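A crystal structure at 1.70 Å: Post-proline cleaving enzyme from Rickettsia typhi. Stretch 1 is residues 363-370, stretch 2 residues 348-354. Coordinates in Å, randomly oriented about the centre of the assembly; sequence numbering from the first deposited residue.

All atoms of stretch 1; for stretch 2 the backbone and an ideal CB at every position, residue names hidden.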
# COMPACT_ATOMS: atom_id res chain seq x y z
N PHE A 363 3.30 4.98 -20.96
CA PHE A 363 4.19 3.95 -20.47
C PHE A 363 3.36 2.81 -19.91
O PHE A 363 2.44 3.03 -19.09
CB PHE A 363 5.01 4.51 -19.29
CG PHE A 363 6.11 5.45 -19.70
CD1 PHE A 363 5.86 6.71 -20.25
CD2 PHE A 363 7.41 5.11 -19.44
CE1 PHE A 363 6.89 7.57 -20.57
CE2 PHE A 363 8.44 5.96 -19.79
CZ PHE A 363 8.21 7.16 -20.31
N LEU A 364 3.64 1.60 -20.40
CA LEU A 364 2.98 0.42 -19.97
C LEU A 364 4.03 -0.40 -19.25
O LEU A 364 4.95 -0.93 -19.87
CB LEU A 364 2.43 -0.36 -21.15
CG LEU A 364 1.98 -1.82 -20.91
CD1 LEU A 364 0.90 -1.92 -19.85
CD2 LEU A 364 1.68 -2.55 -22.17
N ALA A 365 3.83 -0.52 -17.95
CA ALA A 365 4.71 -1.26 -17.09
C ALA A 365 4.06 -2.59 -16.75
O ALA A 365 2.88 -2.66 -16.35
CB ALA A 365 5.05 -0.47 -15.85
N THR A 366 4.80 -3.67 -16.93
CA THR A 366 4.36 -5.04 -16.62
C THR A 366 5.44 -5.80 -15.84
O THR A 366 6.51 -5.28 -15.59
CB THR A 366 4.03 -5.84 -17.91
OG1 THR A 366 5.21 -6.00 -18.76
CG2 THR A 366 2.95 -5.13 -18.73
N TYR A 367 5.14 -7.03 -15.43
CA TYR A 367 6.14 -8.00 -15.00
C TYR A 367 6.05 -9.24 -15.88
O TYR A 367 4.98 -9.66 -16.32
CB TYR A 367 5.96 -8.43 -13.56
CG TYR A 367 6.12 -7.34 -12.53
CD1 TYR A 367 7.40 -6.97 -12.06
CD2 TYR A 367 5.03 -6.64 -12.03
CE1 TYR A 367 7.54 -5.97 -11.12
CE2 TYR A 367 5.19 -5.64 -11.09
CZ TYR A 367 6.45 -5.32 -10.65
OH TYR A 367 6.59 -4.30 -9.71
N ASP A 368 7.20 -9.81 -16.15
CA ASP A 368 7.33 -11.13 -16.75
C ASP A 368 8.14 -11.97 -15.75
O ASP A 368 9.32 -11.70 -15.53
CB ASP A 368 8.11 -10.99 -18.06
CG ASP A 368 8.31 -12.31 -18.76
OD1 ASP A 368 7.81 -13.33 -18.25
OD2 ASP A 368 8.96 -12.34 -19.87
N ASN A 369 7.49 -12.95 -15.12
CA ASN A 369 8.12 -13.71 -14.05
C ASN A 369 8.68 -12.79 -12.96
O ASN A 369 9.75 -13.00 -12.42
CB ASN A 369 9.16 -14.68 -14.64
CG ASN A 369 9.34 -15.89 -13.76
OD1 ASN A 369 8.46 -16.25 -12.96
ND2 ASN A 369 10.48 -16.56 -13.90
N VAL A 370 7.87 -11.80 -12.59
CA VAL A 370 8.18 -10.86 -11.48
C VAL A 370 9.44 -10.07 -11.74
O VAL A 370 10.10 -9.64 -10.81
CB VAL A 370 8.22 -11.56 -10.09
CG1 VAL A 370 7.83 -10.58 -9.01
CG2 VAL A 370 7.29 -12.75 -10.05
N UNK A 348 1.84 -16.56 -20.26
CA UNK A 348 1.73 -17.30 -19.04
C UNK A 348 2.33 -16.68 -17.76
O UNK A 348 1.71 -16.73 -16.69
CB UNK A 348 2.38 -18.66 -19.28
N UNK A 349 3.53 -16.12 -17.88
CA UNK A 349 4.23 -15.57 -16.72
C UNK A 349 4.09 -14.03 -16.60
O UNK A 349 4.78 -13.42 -15.79
CB UNK A 349 5.71 -15.95 -16.80
N UNK A 350 3.25 -13.44 -17.42
CA UNK A 350 3.13 -11.96 -17.45
C UNK A 350 1.95 -11.45 -16.64
O UNK A 350 0.90 -12.14 -16.50
CB UNK A 350 2.99 -11.47 -18.89
N UNK A 351 2.13 -10.24 -16.12
CA UNK A 351 1.04 -9.54 -15.45
C UNK A 351 1.17 -8.02 -15.69
O UNK A 351 2.26 -7.49 -15.77
CB UNK A 351 1.04 -9.86 -13.95
N UNK A 352 0.03 -7.36 -15.81
CA UNK A 352 -0.02 -5.92 -15.79
C UNK A 352 0.41 -5.26 -14.48
O UNK A 352 0.05 -5.73 -13.37
CB UNK A 352 -1.45 -5.48 -16.12
N UNK A 353 1.20 -4.19 -14.54
CA UNK A 353 1.52 -3.42 -13.38
C UNK A 353 0.80 -2.05 -13.35
O UNK A 353 -0.11 -1.83 -12.53
CB UNK A 353 3.04 -3.23 -13.31
N UNK A 354 1.19 -1.16 -14.24
CA UNK A 354 0.58 0.15 -14.30
C UNK A 354 0.70 0.80 -15.67
O UNK A 354 1.56 0.43 -16.47
CB UNK A 354 1.21 1.06 -13.24

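Position 348 lies before the strand pairing begins. Its CB points sideways, and nothing of stretch 1 comes within 5.5 Å, so stretch 1 sets no preference there. The residue is Ala 348, which makes no contact.

At 349 the CB is directed toward stretch 1, 3.7 Å from Asp 368 OD1 and 3.9 Å from Asn 369 N. The backbone O of 349 already accepts a hydrogen bond from Asn 369 N (2.8 Å, nearly straight), so the side chain is left to deal with the carboxylate. A polar donor would suit, such as Asn, Ser, Thr or Lys. Asn 349 meets the carboxylate indirectly: a water accepts from Asn 349 ND2 (3.0 Å) and donates to Asp 368 OD1 (2.7 Å).

Position 350 has extended backbone angles and pairs with Asp 368 without direct backbone hydrogen bonds, so the chains come close, CA to CA 4.3 Å. The CB shares a face with the Asp 368 side chain. That carboxylate would favour Lys or Arg, while the hydroxyl of Thr 366 makes a long polar chain of either charge, or Gln, plausible. Glu 350 passes its methylene CG 4.3 Å from Asp 368 CB and reaches on to a water, which donates to Glu 350 OE2 (2.8 Å) and lies 2.8 Å from Thr 366 OG1.

Position 351 is locked to Tyr 367 by two backbone hydrogen bonds, N to Tyr 367 O and Tyr 367 N to O, both 2.9 Å. Its CB lies on the same face as the tyrosine side chain, where a beta-branched or other apolar residue such as Val, Ile or Leu would pack well. Val 351 places CG1 3.9 Å from Tyr 367 CB, at the edge of the ring.

At 352 the CB points away from stretch 1, with Thr 366 CG2 5.1 Å from it and Leu 364 farther along. A long apolar side chain, Leu, Met or an aromatic, could lie alongside and meet the end of Leu 364. Phe 352 extends this way, with its CE1 3.7 Å from Leu 364 CD1, which sits at the ring edge.

Position 353 is the bulge, where the register shifts by one. Its phi/psi of -108/-69 departs from extended values, and the N atoms of both 353 and 354 donate to Ala 365 O (2.9 and 3.1 Å). The CB is turned toward stretch 1, and the ideal CB of 353 is only 3.1 Å from Ala 365 O. The crowded start favours a modest polar side chain, Asn, Asp or Ser, near Thr 366 O and Tyr 367 OH. In Asn 353, ND2 donates to a water that in turn donates to Thr 366 O, and OD1 accepts from another water, 2.6 Å from Tyr 367 OH.

Position 354 pairs with Ala 365, its O accepting from Ala 365 N at 2.9 Å. Its CB shares a face with the small Ala 365, which leaves room for a broad side chain, aromatic or large aliphatic. Phe 354 lays its ring across the methyl: Ala 365 CB stands 3.6 Å from the ring centroid, 10° off the normal, a CH-pi contact.

Stretch 2 (348-354) ANEVFNF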
# COMPACT_ATOMS: atom_id res chain seq x y z
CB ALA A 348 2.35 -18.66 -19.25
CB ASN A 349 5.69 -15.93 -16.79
CG ASN A 349 5.92 -17.42 -16.66
OD1 ASN A 349 5.08 -18.13 -16.08
ND2 ASN A 349 7.05 -17.87 -17.17
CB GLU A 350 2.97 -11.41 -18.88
CG GLU A 350 4.22 -11.55 -19.77
CD GLU A 350 3.95 -10.90 -21.11
OE1 GLU A 350 3.36 -11.55 -21.99
OE2 GLU A 350 4.28 -9.69 -21.25
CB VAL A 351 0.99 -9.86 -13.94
CG1 VAL A 351 2.19 -9.25 -13.19
CG2 VAL A 351 -0.28 -9.33 -13.32
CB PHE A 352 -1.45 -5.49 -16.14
CG PHE A 352 -1.67 -4.00 -16.07
CD1 PHE A 352 -1.29 -3.19 -17.13
CD2 PHE A 352 -2.27 -3.40 -14.97
CE1 PHE A 352 -1.54 -1.80 -17.09
CE2 PHE A 352 -2.53 -2.05 -14.92
CZ PHE A 352 -2.11 -1.22 -15.96
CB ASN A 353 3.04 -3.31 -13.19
CG ASN A 353 3.43 -2.68 -11.86
OD1 ASN A 353 2.64 -2.57 -10.92
ND2 ASN A 353 4.70 -2.25 -11.79
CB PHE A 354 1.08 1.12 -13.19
CG PHE A 354 2.53 1.49 -13.27
CD1 PHE A 354 2.95 2.46 -14.19
CD2 PHE A 354 3.46 0.90 -12.42
CE1 PHE A 354 4.29 2.83 -14.27
CE2 PHE A 354 4.79 1.30 -12.46
CZ PHE A 354 5.21 2.25 -13.40
O HOH W 1 5.03 -11.85 -13.31
O HOH W 2 8.97 -15.82 -18.29
O HOH W 3 6.14 -8.46 -19.62
O HOH W 4 6.66 -2.95 -13.90
O HOH W 5 4.47 -3.50 -8.41
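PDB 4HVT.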